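Local coordinates for protein TetR family transcriptional regulator (PDB 3NRG) that probably binds cis-regulatory DNA as a transcription factor, through a helix-turn-helix, as TetR-family regulators do, at residues 85-90 with 149-154; 92-97 with 135-140; 162-167 with 212-217. One frame throughout, in Å; residues are numbered along the deposited sequence.

Contact 1. Residues 85-90 with 149-154; sequences TDMFAY and GSLVPD
L151 sets its forked end against M87 and F88 where the loop 149-154 meets the first turn of helix 87-104: CD2 touches both residues, CD1 only M87. CD2 lies 3.7 Å from both CE2 and CZ of the F88 ring, approaching obliquely. M87, modelled as selenomethionine, has SE 4.1 Å from L151 CD1 and CE 4.0 Å from L151 CD2. M87 and L151 cross at about a right angle. The M87 chain leaves the backbone with CG anti to N, then bends at chi3 (82°), and this turns CE over one face of F88, 3.6 Å above the ring plane and offset toward the rim. The helix start is fixed by D86, the N-cap, whose OD2 accepts from A89 N (3.0 Å), met on the anti side of the carboxylate. Behind L151, V142 and I146 of helix 124-147 close the apolar cluster. With an alanine here, both branches gone, a gap would probably open beside CE2 and CZ of F88, and M87 CE is likely to be less restrained. With no polar group joining the two segments, the contact between them rests on hydrophobic burial and shape.

Contact 2. Residues 92-97 with 135-140; sequences RWLLDV and FAYFKQ
L94 of helix 87-104 reaches across to Y137 and F138 of helix 124-147, joining two helices of the all-helical C-terminal domain of the TetR fold. One methyl does the touching. CD2 of L94 stands 4.1 Å from CE2 of Y137 and 4.1 Å from CE1 of F138, so two rings neighbouring in sequence share a single leucine branch. The CG of L94 is placed anti to the backbone N (chi1 -169°), and the second torsion (67° for CD1) leaves CD2 roughly anti to CA, the branch that extends the chain toward helix 124-147.

The two aromatic residues leave their helix differently. Y137 has its CB pointing toward helix 87-104, and its ring meets the methyl edge-on, near the ring plane. F138 instead takes the rotamer with CG anti to the carbonyl carbon; its CB leaves alongside the interface, and the ring then swings toward L94, meeting the same methyl obliquely. That ring is buried and also meets the ring of F168 from helix 157-179, their planes about 60° apart, whereas the Y137 hydroxyl hydrogen-bonds with that of Y90, one turn before L94.

Away from L94, R92 and D96 pair along the helix: R92 NE and D96 OD2 form a salt bridge (3.4 Å) whose hydrogen bond is weak, and R92 NH1 has a second acidic partner in E204 of helix 196-214. L95, next to L94, is buried against helices 157-179 and 196-214. W93 sends NE1 to P80 O, and over the centre of one face of its indole sits V97 CG2, 3.7 Å above the ring plane.

Contact 3. Residues 162-167 with 212-217; sequences FVLNVV and RGMRRR
M214 carries CG anti to its carbonyl carbon (chi1 -61°) and continues fully extended, with chi2 at 179° and chi3 also near trans, so that SE and CE are thrust outward from the last turn of helix 196-214 toward helix 157-179. The residue is modelled as selenomethionine, and its terminal methyl CE makes the contacts with helix 157-179. CE lies 4.1 Å from CG of L164 and 4.3 Å from CB of V163. It therefore enters between two consecutive residues on one side of the facing helix, meeting the branch points of both side chains.

L164 is the deeper of the two. Its CG is likewise anti to the carbonyl carbon, and the side chain crosses that of M214 obliquely. V163 has its CB pointing toward helix 196-214 and covers the shallower flank of the methyl. The backbones stay well apart, the CA atoms of V163 and M214 being 10.6 Å from each other, a distance that the long unbranched chain helps to span.

Other parts of the domain pack around these groups: L164 also touches L91 of helix 87-104 and V142 of helix 124-147, while L210, one turn earlier in helix 196-214, touches both V163 and L164. M214 packs on F88 as well. R215 is the first residue to leave helical geometry. Since only carbon groups meet between the two segments, their join is apolar, made by one extended chain; the directional bonds at this helix end, such as the backbone pairing of M214 with V152, go to other parts of the fold.

The three contacts lie on one side of the chain's centre, in the TetR-like C-terminal domain, with centres 13 Å (1 to 2), 10 Å (1 to 3) and 11 Å (2 to 3) apart. Contacts 1 and 2 share helix 87-104 and are tied by a probable hydrogen bond between Y90 OH and Y137 OH, 2.7 Å. The D86 carboxylate and the chain end join contacts 1 and 3: D86 OD1 forms a salt bridge with R215 NH2, 2.7 Å, and S150 O probably accepts from R216 N. Contacts 2 and 3 pack through successive helices, F138 CG lying 3.9 Å from L164 CB. The predicted DNA-binding helix-turn-helix, residues 35-54, belongs to a separate part of the chain.

Contact 1. Residues 85-90 with 149-154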
loop_
_atom_site.group_PDB
_atom_site.type_symbol
_atom_site.label_atom_id
_atom_site.label_comp_id
_atom_site.label_asym_id
_atom_site.label_seq_id
_atom_site.Cartn_x
_atom_site.Cartn_y
_atom_site.Cartn_z
ATOM N N THR A 85 23.860 7.938 2.739
ATOM C CA THR A 85 24.050 8.377 1.347
ATOM C C THR A 85 24.086 7.141 0.432
ATOM O O THR A 85 24.173 7.272 -0.790
ATOM C CB THR A 85 25.339 9.225 1.205
ATOM O OG1 THR A 85 26.481 8.421 1.525
ATOM C CG2 THR A 85 25.313 10.484 2.069
ATOM N N ASP A 86 24.030 5.940 1.041
ATOM C CA ASP A 86 24.075 4.663 0.336
ATOM C C ASP A 86 22.690 4.289 -0.172
ATOM O O ASP A 86 21.716 4.360 0.587
ATOM C CB ASP A 86 24.613 3.570 1.270
ATOM C CG ASP A 86 24.870 2.248 0.590
ATOM O OD1 ASP A 86 25.855 2.156 -0.167
ATOM O OD2 ASP A 86 24.136 1.278 0.881
HETATM N N MSE A 87 22.597 3.880 -1.456
HETATM C CA MSE A 87 21.330 3.504 -2.087
HETATM C C MSE A 87 20.688 2.292 -1.406
HETATM O O MSE A 87 19.470 2.274 -1.211
HETATM C CB MSE A 87 21.528 3.232 -3.586
HETATM C CG MSE A 87 20.215 3.189 -4.369
HETATM SE SE MSE A 87 20.457 2.520 -6.145
HETATM C CE MSE A 87 20.435 0.683 -5.776
ATOM N N PHE A 88 21.501 1.281 -1.048
ATOM C CA PHE A 88 20.993 0.067 -0.410
ATOM C C PHE A 88 20.566 0.286 1.035
ATOM O O PHE A 88 19.574 -0.297 1.471
ATOM C CB PHE A 88 21.985 -1.088 -0.557
ATOM C CG PHE A 88 22.163 -1.493 -2.001
ATOM C CD1 PHE A 88 21.160 -2.188 -2.674
ATOM C CD2 PHE A 88 23.285 -1.097 -2.718
ATOM C CE1 PHE A 88 21.293 -2.500 -4.028
ATOM C CE2 PHE A 88 23.428 -1.435 -4.065
ATOM C CZ PHE A 88 22.434 -2.141 -4.708
ATOM N N ALA A 89 21.246 1.202 1.746
ATOM C CA ALA A 89 20.859 1.570 3.104
ATOM C C ALA A 89 19.536 2.344 3.061
ATOM O O ALA A 89 18.685 2.158 3.937
ATOM C CB ALA A 89 21.942 2.411 3.746
ATOM N N TYR A 90 19.330 3.148 1.989
ATOM C CA TYR A 90 18.082 3.872 1.769
ATOM C C TYR A 90 16.954 2.913 1.392
ATOM O O TYR A 90 15.841 3.057 1.894
ATOM C CB TYR A 90 18.254 4.961 0.688
ATOM C CG TYR A 90 16.943 5.570 0.232
ATOM C CD1 TYR A 90 16.211 6.405 1.071
ATOM C CD2 TYR A 90 16.425 5.296 -1.030
ATOM C CE1 TYR A 90 14.982 6.930 0.676
ATOM C CE2 TYR A 90 15.203 5.825 -1.441
ATOM C CZ TYR A 90 14.490 6.647 -0.587
ATOM O OH TYR A 90 13.292 7.168 -0.988
ATOM N N GLY A 149 28.854 5.324 -10.578
ATOM C CA GLY A 149 29.792 4.203 -10.548
ATOM C C GLY A 149 29.640 3.233 -9.391
ATOM O O GLY A 149 30.490 2.357 -9.213
ATOM N N SER A 150 28.553 3.350 -8.605
ATOM C CA SER A 150 28.329 2.445 -7.475
ATOM C C SER A 150 27.759 1.088 -7.922
ATOM O O SER A 150 28.083 0.065 -7.319
ATOM C CB SER A 150 27.420 3.091 -6.435
ATOM O OG SER A 150 26.175 3.462 -6.997
ATOM N N LEU A 151 26.914 1.082 -8.977
ATOM C CA LEU A 151 26.298 -0.148 -9.501
ATOM C C LEU A 151 27.059 -0.697 -10.714
ATOM O O LEU A 151 27.842 0.032 -11.327
ATOM C CB LEU A 151 24.822 0.098 -9.871
ATOM C CG LEU A 151 23.915 0.651 -8.763
ATOM C CD1 LEU A 151 22.511 0.852 -9.271
ATOM C CD2 LEU A 151 23.902 -0.260 -7.544
ATOM N N VAL A 152 26.817 -1.990 -11.065
ATOM C CA VAL A 152 27.440 -2.667 -12.223
ATOM C C VAL A 152 27.227 -1.822 -13.508
ATOM O O VAL A 152 26.109 -1.378 -13.764
ATOM C CB VAL A 152 26.908 -4.128 -12.381
ATOM C CG1 VAL A 152 27.390 -4.760 -13.684
ATOM C CG2 VAL A 152 27.306 -4.988 -11.189
ATOM N N PRO A 153 28.307 -1.508 -14.271
ATOM C CA PRO A 153 28.147 -0.607 -15.435
ATOM C C PRO A 153 27.205 -1.112 -16.531
ATOM O O PRO A 153 26.494 -0.308 -17.135
ATOM C CB PRO A 153 29.585 -0.427 -15.950
ATOM C CG PRO A 153 30.345 -1.579 -15.393
ATOM C CD PRO A 153 29.724 -1.882 -14.068
ATOM N N ASP A 154 27.189 -2.438 -16.782
ATOM C CA ASP A 154 26.355 -3.040 -17.839
ATOM C C ASP A 154 24.902 -3.343 -17.384
ATOM O O ASP A 154 24.115 -3.883 -18.167
ATOM C CB ASP A 154 27.030 -4.309 -18.398
ATOM C CG ASP A 154 27.369 -5.326 -17.330
ATOM O OD1 ASP A 154 26.474 -6.129 -16.967
ATOM O OD2 ASP A 154 28.516 -5.299 -16.825
#

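Contact 2. Residues 92-97 with 135-140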
loop_
_atom_site.group_PDB
_atom_site.type_symbol
_atom_site.label_atom_id
_atom_site.label_comp_id
_atom_site.label_asym_id
_atom_site.label_seq_id
_atom_site.Cartn_x
_atom_site.Cartn_y
_atom_site.Cartn_z
ATOM N N ARG A 92 16.623 -0.205 2.224
ATOM C CA ARG A 92 16.240 -0.936 3.439
ATOM C C ARG A 92 15.261 -0.090 4.266
ATOM O O ARG A 92 14.280 -0.623 4.782
ATOM C CB ARG A 92 17.492 -1.307 4.272
ATOM C CG ARG A 92 17.211 -2.258 5.442
ATOM C CD ARG A 92 16.940 -1.511 6.743
ATOM N NE ARG A 92 16.355 -2.383 7.763
ATOM C CZ ARG A 92 17.057 -3.007 8.704
ATOM N NH1 ARG A 92 18.376 -2.861 8.764
ATOM N NH2 ARG A 92 16.445 -3.777 9.594
ATOM N N TRP A 93 15.531 1.229 4.379
ATOM C CA TRP A 93 14.656 2.164 5.075
ATOM C C TRP A 93 13.293 2.253 4.361
ATOM O O TRP A 93 12.255 2.172 5.015
ATOM C CB TRP A 93 15.318 3.559 5.161
ATOM C CG TRP A 93 14.456 4.611 5.806
ATOM C CD1 TRP A 93 14.406 4.933 7.131
ATOM C CD2 TRP A 93 13.536 5.493 5.142
ATOM N NE1 TRP A 93 13.502 5.951 7.337
ATOM C CE2 TRP A 93 12.948 6.309 6.134
ATOM C CE3 TRP A 93 13.150 5.674 3.799
ATOM C CZ2 TRP A 93 11.981 7.279 5.833
ATOM C CZ3 TRP A 93 12.196 6.634 3.501
ATOM C CH2 TRP A 93 11.626 7.428 4.508
ATOM N N LEU A 94 13.307 2.391 3.016
ATOM C CA LEU A 94 12.091 2.500 2.203
ATOM C C LEU A 94 11.263 1.200 2.230
ATOM O O LEU A 94 10.028 1.252 2.221
ATOM C CB LEU A 94 12.452 2.885 0.759
ATOM C CG LEU A 94 11.285 3.288 -0.157
ATOM C CD1 LEU A 94 10.640 4.620 0.305
ATOM C CD2 LEU A 94 11.749 3.382 -1.606
ATOM N N LEU A 95 11.943 0.042 2.270
ATOM C CA LEU A 95 11.285 -1.265 2.357
ATOM C C LEU A 95 10.604 -1.414 3.722
ATOM O O LEU A 95 9.460 -1.860 3.793
ATOM C CB LEU A 95 12.320 -2.391 2.132
ATOM C CG LEU A 95 11.791 -3.824 1.986
ATOM C CD1 LEU A 95 10.685 -3.910 0.942
ATOM C CD2 LEU A 95 12.916 -4.772 1.628
ATOM N N ASP A 96 11.290 -0.961 4.794
ATOM C CA ASP A 96 10.781 -0.981 6.164
ATOM C C ASP A 96 9.534 -0.085 6.306
ATOM O O ASP A 96 8.544 -0.507 6.903
ATOM C CB ASP A 96 11.875 -0.522 7.136
ATOM C CG ASP A 96 11.992 -1.372 8.380
ATOM O OD1 ASP A 96 11.017 -1.400 9.177
ATOM O OD2 ASP A 96 13.080 -1.949 8.603
ATOM N N VAL A 97 9.583 1.141 5.732
ATOM C CA VAL A 97 8.461 2.089 5.755
ATOM C C VAL A 97 7.215 1.492 5.063
ATOM O O VAL A 97 6.123 1.502 5.640
ATOM C CB VAL A 97 8.864 3.463 5.143
ATOM C CG1 VAL A 97 7.636 4.324 4.856
ATOM C CG2 VAL A 97 9.836 4.202 6.057
ATOM N N PHE A 135 7.752 1.660 -9.829
ATOM C CA PHE A 135 8.711 1.161 -10.828
ATOM C C PHE A 135 9.552 2.315 -11.405
ATOM O O PHE A 135 10.777 2.188 -11.520
ATOM C CB PHE A 135 7.976 0.411 -11.968
ATOM C CG PHE A 135 8.874 -0.036 -13.107
ATOM C CD1 PHE A 135 9.136 0.808 -14.183
ATOM C CD2 PHE A 135 9.446 -1.302 -13.108
ATOM C CE1 PHE A 135 9.985 0.406 -15.217
ATOM C CE2 PHE A 135 10.283 -1.707 -14.152
ATOM C CZ PHE A 135 10.552 -0.847 -15.196
ATOM N N ALA A 136 8.885 3.436 -11.770
ATOM C CA ALA A 136 9.539 4.621 -12.328
ATOM C C ALA A 136 10.540 5.230 -11.344
ATOM O O ALA A 136 11.608 5.693 -11.767
ATOM C CB ALA A 136 8.499 5.656 -12.729
ATOM N N TYR A 137 10.214 5.208 -10.029
ATOM C CA TYR A 137 11.105 5.734 -8.987
ATOM C C TYR A 137 12.362 4.859 -8.830
ATOM O O TYR A 137 13.472 5.391 -8.770
ATOM C CB TYR A 137 10.356 5.884 -7.646
ATOM C CG TYR A 137 11.198 6.486 -6.538
ATOM C CD1 TYR A 137 11.609 7.818 -6.590
ATOM C CD2 TYR A 137 11.535 5.744 -5.407
ATOM C CE1 TYR A 137 12.381 8.377 -5.572
ATOM C CE2 TYR A 137 12.290 6.299 -4.373
ATOM C CZ TYR A 137 12.723 7.614 -4.467
ATOM O OH TYR A 137 13.464 8.165 -3.453
ATOM N N PHE A 138 12.189 3.513 -8.813
ATOM C CA PHE A 138 13.309 2.577 -8.720
ATOM C C PHE A 138 14.234 2.689 -9.922
ATOM O O PHE A 138 15.452 2.663 -9.754
ATOM C CB PHE A 138 12.816 1.131 -8.551
ATOM C CG PHE A 138 12.120 0.852 -7.239
ATOM C CD1 PHE A 138 12.757 1.101 -6.026
ATOM C CD2 PHE A 138 10.872 0.248 -7.212
ATOM C CE1 PHE A 138 12.121 0.824 -4.814
ATOM C CE2 PHE A 138 10.236 -0.027 -5.999
ATOM C CZ PHE A 138 10.865 0.260 -4.808
ATOM N N LYS A 139 13.662 2.863 -11.137
ATOM C CA LYS A 139 14.445 3.033 -12.373
ATOM C C LYS A 139 15.326 4.285 -12.283
ATOM O O LYS A 139 16.498 4.238 -12.654
ATOM C CB LYS A 139 13.518 3.099 -13.600
ATOM C CG LYS A 139 14.243 2.896 -14.926
ATOM C CD LYS A 139 13.297 3.011 -16.108
ATOM C CE LYS A 139 14.035 2.916 -17.417
ATOM N NZ LYS A 139 13.113 3.033 -18.573
ATOM N N GLN A 140 14.773 5.382 -11.726
ATOM C CA GLN A 140 15.501 6.637 -11.516
ATOM C C GLN A 140 16.676 6.418 -10.544
ATOM O O GLN A 140 17.782 6.879 -10.818
ATOM C CB GLN A 140 14.543 7.725 -10.982
ATOM C CG GLN A 140 15.149 9.131 -10.920
ATOM C CD GLN A 140 14.222 10.132 -10.244
ATOM O OE1 GLN A 140 12.987 10.055 -10.343
ATOM N NE2 GLN A 140 14.805 11.120 -9.579
#

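Contact 3. Residues 162-167 with 212-217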
loop_
_atom_site.group_PDB
_atom_site.type_symbol
_atom_site.label_atom_id
_atom_site.label_comp_id
_atom_site.label_asym_id
_atom_site.label_seq_id
_atom_site.Cartn_x
_atom_site.Cartn_y
_atom_site.Cartn_z
ATOM N N PHE A 162 12.414 -3.618 -12.220
ATOM C CA PHE A 162 11.421 -4.691 -12.189
ATOM C C PHE A 162 11.619 -5.578 -10.956
ATOM O O PHE A 162 10.655 -5.862 -10.247
ATOM C CB PHE A 162 11.477 -5.530 -13.489
ATOM C CG PHE A 162 10.884 -6.914 -13.352
ATOM C CD1 PHE A 162 9.503 -7.099 -13.327
ATOM C CD2 PHE A 162 11.702 -8.027 -13.196
ATOM C CE1 PHE A 162 8.958 -8.370 -13.156
ATOM C CE2 PHE A 162 11.154 -9.296 -13.015
ATOM C CZ PHE A 162 9.786 -9.459 -12.990
ATOM N N VAL A 163 12.868 -6.009 -10.705
ATOM C CA VAL A 163 13.226 -6.862 -9.557
ATOM C C VAL A 163 12.927 -6.151 -8.228
ATOM O O VAL A 163 12.338 -6.752 -7.337
ATOM C CB VAL A 163 14.709 -7.361 -9.642
ATOM C CG1 VAL A 163 15.091 -8.181 -8.412
ATOM C CG2 VAL A 163 14.942 -8.167 -10.916
ATOM N N LEU A 164 13.303 -4.863 -8.112
ATOM C CA LEU A 164 13.040 -4.073 -6.901
ATOM C C LEU A 164 11.530 -3.901 -6.671
ATOM O O LEU A 164 11.045 -4.143 -5.563
ATOM C CB LEU A 164 13.724 -2.698 -6.983
ATOM C CG LEU A 164 15.264 -2.691 -6.926
ATOM C CD1 LEU A 164 15.815 -1.378 -7.424
ATOM C CD2 LEU A 164 15.766 -2.961 -5.523
ATOM N N ASN A 165 10.781 -3.544 -7.737
ATOM C CA ASN A 165 9.333 -3.334 -7.660
ATOM C C ASN A 165 8.565 -4.581 -7.206
ATOM O O ASN A 165 7.712 -4.467 -6.332
ATOM C CB ASN A 165 8.781 -2.800 -8.986
ATOM C CG ASN A 165 7.326 -2.392 -8.913
ATOM O OD1 ASN A 165 6.943 -1.473 -8.172
ATOM N ND2 ASN A 165 6.489 -3.055 -9.691
ATOM N N VAL A 166 8.872 -5.769 -7.776
ATOM C CA VAL A 166 8.171 -7.013 -7.393
ATOM C C VAL A 166 8.473 -7.443 -5.958
ATOM O O VAL A 166 7.584 -7.928 -5.267
ATOM C CB VAL A 166 8.336 -8.177 -8.417
ATOM C CG1 VAL A 166 7.732 -7.808 -9.768
ATOM C CG2 VAL A 166 9.803 -8.603 -8.565
ATOM N N VAL A 167 9.710 -7.222 -5.496
ATOM C CA VAL A 167 10.114 -7.556 -4.128
ATOM C C VAL A 167 9.393 -6.642 -3.134
ATOM O O VAL A 167 8.723 -7.136 -2.221
ATOM C CB VAL A 167 11.659 -7.499 -3.961
ATOM C CG1 VAL A 167 12.053 -7.504 -2.493
ATOM C CG2 VAL A 167 12.335 -8.649 -4.706
ATOM N N ARG A 212 24.406 -7.478 -3.409
ATOM C CA ARG A 212 25.427 -8.318 -4.054
ATOM C C ARG A 212 25.162 -8.462 -5.557
ATOM O O ARG A 212 26.104 -8.515 -6.349
ATOM C CB ARG A 212 25.503 -9.707 -3.398
ATOM C CG ARG A 212 26.060 -9.704 -1.982
ATOM C CD ARG A 212 26.342 -11.115 -1.488
ATOM N NE ARG A 212 25.126 -11.930 -1.410
ATOM C CZ ARG A 212 24.417 -12.105 -0.298
ATOM N NH1 ARG A 212 24.802 -11.536 0.839
ATOM N NH2 ARG A 212 23.323 -12.856 -0.313
ATOM N N GLY A 213 23.888 -8.511 -5.927
ATOM C CA GLY A 213 23.481 -8.672 -7.316
ATOM C C GLY A 213 23.643 -7.438 -8.182
ATOM O O GLY A 213 23.821 -7.560 -9.397
HETATM N N MSE A 214 23.575 -6.232 -7.573
HETATM C CA MSE A 214 23.603 -4.971 -8.338
HETATM C C MSE A 214 24.844 -4.107 -8.125
HETATM O O MSE A 214 25.238 -3.387 -9.048
HETATM C CB MSE A 214 22.340 -4.145 -8.071
HETATM C CG MSE A 214 21.080 -4.840 -8.480
HETATM SE SE MSE A 214 19.519 -3.796 -8.090
HETATM C CE MSE A 214 18.195 -5.166 -8.401
ATOM N N ARG A 215 25.406 -4.090 -6.893
ATOM C CA ARG A 215 26.568 -3.241 -6.593
ATOM C C ARG A 215 27.819 -3.688 -7.345
ATOM O O ARG A 215 28.028 -4.887 -7.535
ATOM C CB ARG A 215 26.839 -3.172 -5.081
ATOM C CG ARG A 215 27.753 -2.013 -4.690
ATOM C CD ARG A 215 28.266 -2.129 -3.273
ATOM N NE ARG A 215 27.231 -1.824 -2.288
ATOM C CZ ARG A 215 26.952 -0.597 -1.856
ATOM N NH1 ARG A 215 27.603 0.452 -2.350
ATOM N NH2 ARG A 215 26.011 -0.408 -0.943
ATOM N N ARG A 216 28.651 -2.703 -7.773
ATOM C CA ARG A 216 29.906 -2.908 -8.512
ATOM C C ARG A 216 30.898 -3.732 -7.691
ATOM O O ARG A 216 31.002 -3.544 -6.473
ATOM C CB ARG A 216 30.530 -1.546 -8.877
ATOM C CG ARG A 216 31.453 -1.580 -10.085
ATOM C CD ARG A 216 32.241 -0.291 -10.201
ATOM N NE ARG A 216 32.840 -0.126 -11.526
ATOM C CZ ARG A 216 32.345 0.669 -12.470
ATOM N NH1 ARG A 216 31.254 1.389 -12.237
ATOM N NH2 ARG A 216 32.947 0.765 -13.647
ATOM N N ARG A 217 31.638 -4.638 -8.364
ATOM C CA ARG A 217 32.640 -5.498 -7.727
ATOM C C ARG A 217 33.913 -4.712 -7.402
ATOM O O ARG A 217 34.437 -4.016 -8.305
ATOM C CB ARG A 217 32.962 -6.710 -8.621
ATOM O OXT ARG A 217 34.357 -4.763 -6.234
#